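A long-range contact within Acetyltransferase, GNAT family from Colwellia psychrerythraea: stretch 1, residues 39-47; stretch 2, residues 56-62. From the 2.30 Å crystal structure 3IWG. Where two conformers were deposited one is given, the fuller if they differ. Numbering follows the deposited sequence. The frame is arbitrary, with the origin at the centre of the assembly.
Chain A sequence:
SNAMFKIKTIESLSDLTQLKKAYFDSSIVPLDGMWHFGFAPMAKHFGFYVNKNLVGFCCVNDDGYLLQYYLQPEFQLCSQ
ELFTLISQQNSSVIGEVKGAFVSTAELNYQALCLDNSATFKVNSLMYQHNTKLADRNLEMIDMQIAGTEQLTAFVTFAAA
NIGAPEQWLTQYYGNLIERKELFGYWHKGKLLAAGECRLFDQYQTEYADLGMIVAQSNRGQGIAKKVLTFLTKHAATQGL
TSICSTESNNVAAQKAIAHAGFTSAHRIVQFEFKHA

Stretch 1 (39-47) FAPMAKHFG
Stretch 2 (56-62) GFCCVND

Two neighbouring strands of the acetyltransferase, Lys44–Gly47 and Gly56–Val60, pair antiparallel, their axes approaching to 4.6 Å with 158° between their N-to-C directions; together the two stretches bury 489 Å² against each other. The register sets Gly47 beside Phe57, Phe46 beside Cys58, His45 beside Cys59 and Lys44 beside Val60, and all eight residues have extended backbones. Before its strand, stretch 1 runs from Ala40 to Met42 with helical phi/psi, then straightens at Ala43 (-74/164).

Gly56 opens stretch 2 almost fully extended (-175/178). Its O lies 3.4 Å from Gly47 CA, a CA-H...O contact beside the Gly47–Phe57 pair. Phe57 (-159/167) faces Gly47 across a non-hydrogen-bonded pair, CA to CA 4.2 Å; with no side chain on Gly47, the ring of Phe57 (chi1 81°, p; chi2 -85°) has no side-chain partner directly opposite. Phe57 CD2 instead comes within 4.2 Å of His45 ND1, on the same face of the sheet.

Cys58 (-147/168) pairs with Phe46 through two backbone hydrogen bonds: Phe46 N to Cys58 O is 2.8 Å and nearly straight at 171°, and Cys58 N to Phe46 O is 2.9 Å at 155°. The CA atoms of Phe46 and Cys58 are 5.3 Å apart, the wider spacing of a hydrogen-bonded pair. Cys58 O also meets His45 CA at 3.4 Å in a CA-H...O contact. The Cys58 side chain (chi1 74°, p) shares a face with Phe46 (chi1 -54°, m; chi2 -94°), and Cys58 SG lies 4.2 Å from Phe46 CD2, oblique to the ring.

Cys59 (-137/140) turns to the other face, with His45 and Phe57. Its non-hydrogen-bonded pairing draws Cys59 CA to 4.3 Å from His45 CA and brings the side chains together. Cys59 CB sits over the imidazole face, 3.5 Å from the His45 ring centroid and 6° off the normal, a CH-pi contact; Cys59 SG (chi1 68°, p) is oblique, 4.3 Å from that centroid. The His45 ring (chi1 -73°, m; chi2 -110°) is tethered by a hydrogen bond from His45 NE2 to Ala40 O, 3.0 Å, which ties the start of the strand back to the preceding turn. Ala40 and Ala43 also touch Cys59: Ala40 CB to Cys59 SG is 4.2 Å, and Ala43 CB to Cys59 CB 3.9 Å.

Val60 (-122/126; chi1 179°, t) closes the ladder with Lys44. Val60 N donates to Lys44 O at 2.8 Å, and Lys44 N to Val60 O at 3.0 Å; Lys44 O also lies 2.9 Å from Cys59 CA. Val60 CG2 reaches Phe46 CE2 at 4.1 Å, so Cys58 and Val60 both touch the Phe46 ring. The end of Lys44 leads away (m, m, t, t).

At Asn61 (-74/-180; chi1 79°, p) the strand has ended, and CA-to-CB points away; Asn61 N remains 4.0 Å from Ala43 CB. Asp62 (-64/-28) makes no contact.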

ATOM      1  N   PHE A  39      -6.585   6.312   9.425  1.00 29.40           N
ATOM      2  CA  PHE A  39      -6.383   5.997  10.862  1.00 29.33           C
ATOM      3  C   PHE A  39      -7.572   5.382  11.568  1.00 28.25           C
ATOM      4  O   PHE A  39      -7.405   4.404  12.245  1.00 27.74           O
ATOM      5  CB  PHE A  39      -5.929   7.220  11.724  1.00 29.65           C
ATOM      6  CG  PHE A  39      -4.671   7.913  11.238  1.00 33.01           C
ATOM      7  CD1 PHE A  39      -3.596   7.194  10.735  1.00 34.33           C
ATOM      8  CD2 PHE A  39      -4.552   9.315  11.331  1.00 36.28           C
ATOM      9  CE1 PHE A  39      -2.431   7.857  10.267  1.00 35.22           C
ATOM     10  CE2 PHE A  39      -3.369   9.994  10.872  1.00 34.88           C
ATOM     11  CZ  PHE A  39      -2.327   9.252  10.337  1.00 36.40           C
ATOM     12  N   ALA A  40      -8.760   5.975  11.484  1.00 27.92           N
ATOM     13  CA  ALA A  40      -9.890   5.470  12.277  1.00 27.51           C
ATOM     14  C   ALA A  40     -10.216   3.955  12.099  1.00 27.26           C
ATOM     15  O   ALA A  40     -10.421   3.239  13.078  1.00 28.46           O
ATOM     16  CB  ALA A  40     -11.145   6.334  12.029  1.00 27.75           C
ATOM     17  N   PRO A  41     -10.264   3.441  10.871  1.00 27.15           N
ATOM     18  CA  PRO A  41     -10.546   1.996  10.674  1.00 26.92           C
ATOM     19  C   PRO A  41      -9.451   1.068  11.232  1.00 26.92           C
ATOM     20  O   PRO A  41      -9.716  -0.105  11.466  1.00 26.00           O
ATOM     21  CB  PRO A  41     -10.621   1.853   9.150  1.00 27.13           C
ATOM     22  CG  PRO A  41     -10.760   3.217   8.615  1.00 27.04           C
ATOM     23  CD  PRO A  41     -10.046   4.111   9.595  1.00 27.74           C
HETATM   24  N   MSE A  42      -8.235   1.593  11.432  1.00 26.74           N
HETATM   25  CA  MSE A  42      -7.178   0.817  12.126  1.00 27.24           C
HETATM   26  C   MSE A  42      -7.299   0.832  13.654  1.00 27.49           C
HETATM   27  O   MSE A  42      -6.724  -0.018  14.305  1.00 27.78           O
HETATM   28  CB  MSE A  42      -5.787   1.346  11.796  1.00 28.27           C
HETATM   29  CG  MSE A  42      -5.444   1.516  10.327  1.00 27.81           C
HETATM   30 SE   MSE A  42      -3.696   2.455  10.199  0.60 33.46          SE
HETATM   31  CE  MSE A  42      -2.566   0.940  10.823  1.00 30.97           C
ATOM     32  N   ALA A  43      -8.026   1.805  14.215  1.00 27.33           N
ATOM     33  CA  ALA A  43      -8.142   2.006  15.676  1.00 26.86           C
ATOM     34  C   ALA A  43      -9.043   0.944  16.295  1.00 26.68           C
ATOM     35  O   ALA A  43      -9.782   0.302  15.558  1.00 26.19           O
ATOM     36  CB  ALA A  43      -8.751   3.414  15.950  1.00 26.57           C
ATOM     37  N   LYS A  44      -8.990   0.782  17.627  1.00 25.94           N
ATOM     38  CA  LYS A  44      -9.828  -0.191  18.327  0.50 25.77           C
ATOM     39  C   LYS A  44     -11.234   0.387  18.437  1.00 24.93           C
ATOM     40  O   LYS A  44     -11.391   1.567  18.713  1.00 26.29           O
ATOM     41  CB  LYS A  44      -9.279  -0.484  19.728  0.50 25.84           C
ATOM     42  CG  LYS A  44      -7.822  -0.931  19.766  0.50 26.91           C
ATOM     43  CD  LYS A  44      -7.659  -2.395  19.296  0.50 29.18           C
ATOM     44  CE  LYS A  44      -6.212  -2.885  19.409  0.50 29.01           C
ATOM     45  NZ  LYS A  44      -6.087  -4.255  18.894  0.50 29.87           N
ATOM     46  N   HIS A  45     -12.245  -0.437  18.228  1.00 23.55           N
ATOM     47  CA  HIS A  45     -13.610   0.045  18.222  1.00 22.96           C
ATOM     48  C   HIS A  45     -14.406  -0.525  19.329  1.00 22.48           C
ATOM     49  O   HIS A  45     -14.232  -1.661  19.676  1.00 23.32           O
ATOM     50  CB  HIS A  45     -14.285  -0.257  16.909  1.00 22.29           C
ATOM     51  CG  HIS A  45     -13.801   0.607  15.796  1.00 21.58           C
ATOM     52  ND1 HIS A  45     -14.576   1.595  15.219  1.00 20.90           N
ATOM     53  CD2 HIS A  45     -12.618   0.625  15.141  1.00 21.40           C
ATOM     54  CE1 HIS A  45     -13.892   2.180  14.249  1.00 21.09           C
ATOM     55  NE2 HIS A  45     -12.699   1.614  14.180  1.00 22.63           N
ATOM     56  N   PHE A  46     -15.268   0.287  19.914  1.00 22.22           N
ATOM     57  CA  PHE A  46     -16.184  -0.188  20.930  1.00 22.21           C
ATOM     58  C   PHE A  46     -17.570   0.252  20.557  1.00 22.03           C
ATOM     59  O   PHE A  46     -17.774   1.272  19.916  1.00 20.21           O
ATOM     60  CB  PHE A  46     -15.820   0.315  22.332  1.00 22.12           C
ATOM     61  CG  PHE A  46     -14.416   0.023  22.715  1.00 22.94           C
ATOM     62  CD1 PHE A  46     -14.096  -1.106  23.427  1.00 23.59           C
ATOM     63  CD2 PHE A  46     -13.402   0.876  22.332  1.00 25.56           C
ATOM     64  CE1 PHE A  46     -12.777  -1.383  23.749  1.00 26.04           C
ATOM     65  CE2 PHE A  46     -12.088   0.616  22.658  1.00 26.17           C
ATOM     66  CZ  PHE A  46     -11.768  -0.506  23.367  1.00 25.80           C
ATOM     67  N   GLY A  47     -18.510  -0.570  20.963  1.00 23.15           N
ATOM     68  CA  GLY A  47     -19.915  -0.326  20.766  1.00 23.63           C
ATOM     69  C   GLY A  47     -20.588  -0.101  22.098  1.00 24.48           C
ATOM     70  O   GLY A  47     -20.133  -0.572  23.163  1.00 22.82           O
ATOM     71  N   GLY A  56     -24.582   3.076  19.521  1.00 31.40           N
ATOM     72  CA  GLY A  56     -23.464   3.986  19.309  1.00 29.99           C
ATOM     73  C   GLY A  56     -22.114   3.304  19.341  1.00 28.74           C
ATOM     74  O   GLY A  56     -22.031   2.106  19.613  1.00 28.03           O
ATOM     75  N   PHE A  57     -21.048   4.075  19.108  1.00 27.01           N
ATOM     76  CA  PHE A  57     -19.693   3.528  19.107  1.00 26.14           C
ATOM     77  C   PHE A  57     -18.586   4.585  19.333  1.00 26.00           C
ATOM     78  O   PHE A  57     -18.801   5.795  19.209  1.00 25.89           O
ATOM     79  CB  PHE A  57     -19.398   2.827  17.759  1.00 25.44           C
ATOM     80  CG  PHE A  57     -19.021   3.788  16.685  1.00 25.17           C
ATOM     81  CD1 PHE A  57     -19.989   4.428  15.937  1.00 27.06           C
ATOM     82  CD2 PHE A  57     -17.701   4.133  16.483  1.00 24.15           C
ATOM     83  CE1 PHE A  57     -19.627   5.365  14.955  1.00 27.45           C
ATOM     84  CE2 PHE A  57     -17.344   5.063  15.541  1.00 22.22           C
ATOM     85  CZ  PHE A  57     -18.299   5.683  14.779  1.00 24.61           C
ATOM     86  N   CYS A  58     -17.376   4.108  19.608  1.00 25.25           N
ATOM     87  CA  CYS A  58     -16.221   4.978  19.556  1.00 24.85           C
ATOM     88  C   CYS A  58     -15.016   4.182  19.101  1.00 24.90           C
ATOM     89  O   CYS A  58     -15.076   2.960  19.042  1.00 24.01           O
ATOM     90  CB  CYS A  58     -15.961   5.632  20.920  1.00 24.27           C
ATOM     91  SG  CYS A  58     -15.283   4.577  22.146  1.00 22.68           S
ATOM     92  N   CYS A  59     -13.933   4.881  18.762  1.00 25.75           N
ATOM     93  CA  CYS A  59     -12.643   4.213  18.501  1.00 26.69           C
ATOM     94  C   CYS A  59     -11.452   4.921  19.102  1.00 27.35           C
ATOM     95  O   CYS A  59     -11.389   6.172  19.179  1.00 28.51           O
ATOM     96  CB  CYS A  59     -12.450   3.923  17.004  1.00 26.99           C
ATOM     97  SG  CYS A  59     -12.246   5.329  16.003  1.00 27.26           S
ATOM     98  N   VAL A  60     -10.538   4.115  19.620  1.00 27.39           N
ATOM     99  CA  VAL A  60      -9.383   4.631  20.353  1.00 26.95           C
ATOM    100  C   VAL A  60      -8.148   4.126  19.633  1.00 28.46           C
ATOM    101  O   VAL A  60      -7.997   2.932  19.412  1.00 28.83           O
ATOM    102  CB  VAL A  60      -9.360   4.126  21.794  1.00 26.85           C
ATOM    103  CG1 VAL A  60      -8.124   4.662  22.577  1.00 25.46           C
ATOM    104  CG2 VAL A  60     -10.686   4.439  22.495  1.00 24.00           C
ATOM    105  N   ASN A  61      -7.262   5.037  19.262  1.00 29.31           N
ATOM    106  CA  ASN A  61      -6.033   4.649  18.632  1.00 30.04           C
ATOM    107  C   ASN A  61      -5.056   4.042  19.635  1.00 31.33           C
ATOM    108  O   ASN A  61      -5.338   3.925  20.832  1.00 30.82           O
ATOM    109  CB  ASN A  61      -5.429   5.824  17.801  1.00 29.73           C
ATOM    110  CG  ASN A  61      -4.684   6.871  18.630  1.00 27.60           C
ATOM    111  OD1 ASN A  61      -4.525   6.775  19.848  1.00 27.82           O
ATOM    112  ND2 ASN A  61      -4.242   7.894  17.945  1.00 23.57           N
ATOM    113  N   ASP A  62      -3.905   3.677  19.107  1.00 32.86           N
ATOM    114  CA  ASP A  62      -2.840   3.051  19.881  1.00 34.67           C
ATOM    115  C   ASP A  62      -2.225   3.870  20.979  1.00 34.14           C
ATOM    116  O   ASP A  62      -1.713   3.328  21.945  1.00 34.45           O
ATOM    117  CB  ASP A  62      -1.719   2.624  18.919  1.00 35.77           C
ATOM    118  CG  ASP A  62      -1.893   1.224  18.451  1.00 39.67           C
ATOM    119  OD1 ASP A  62      -2.904   0.593  18.901  1.00 43.06           O
ATOM    120  OD2 ASP A  62      -1.010   0.742  17.675  1.00 46.05           O
TER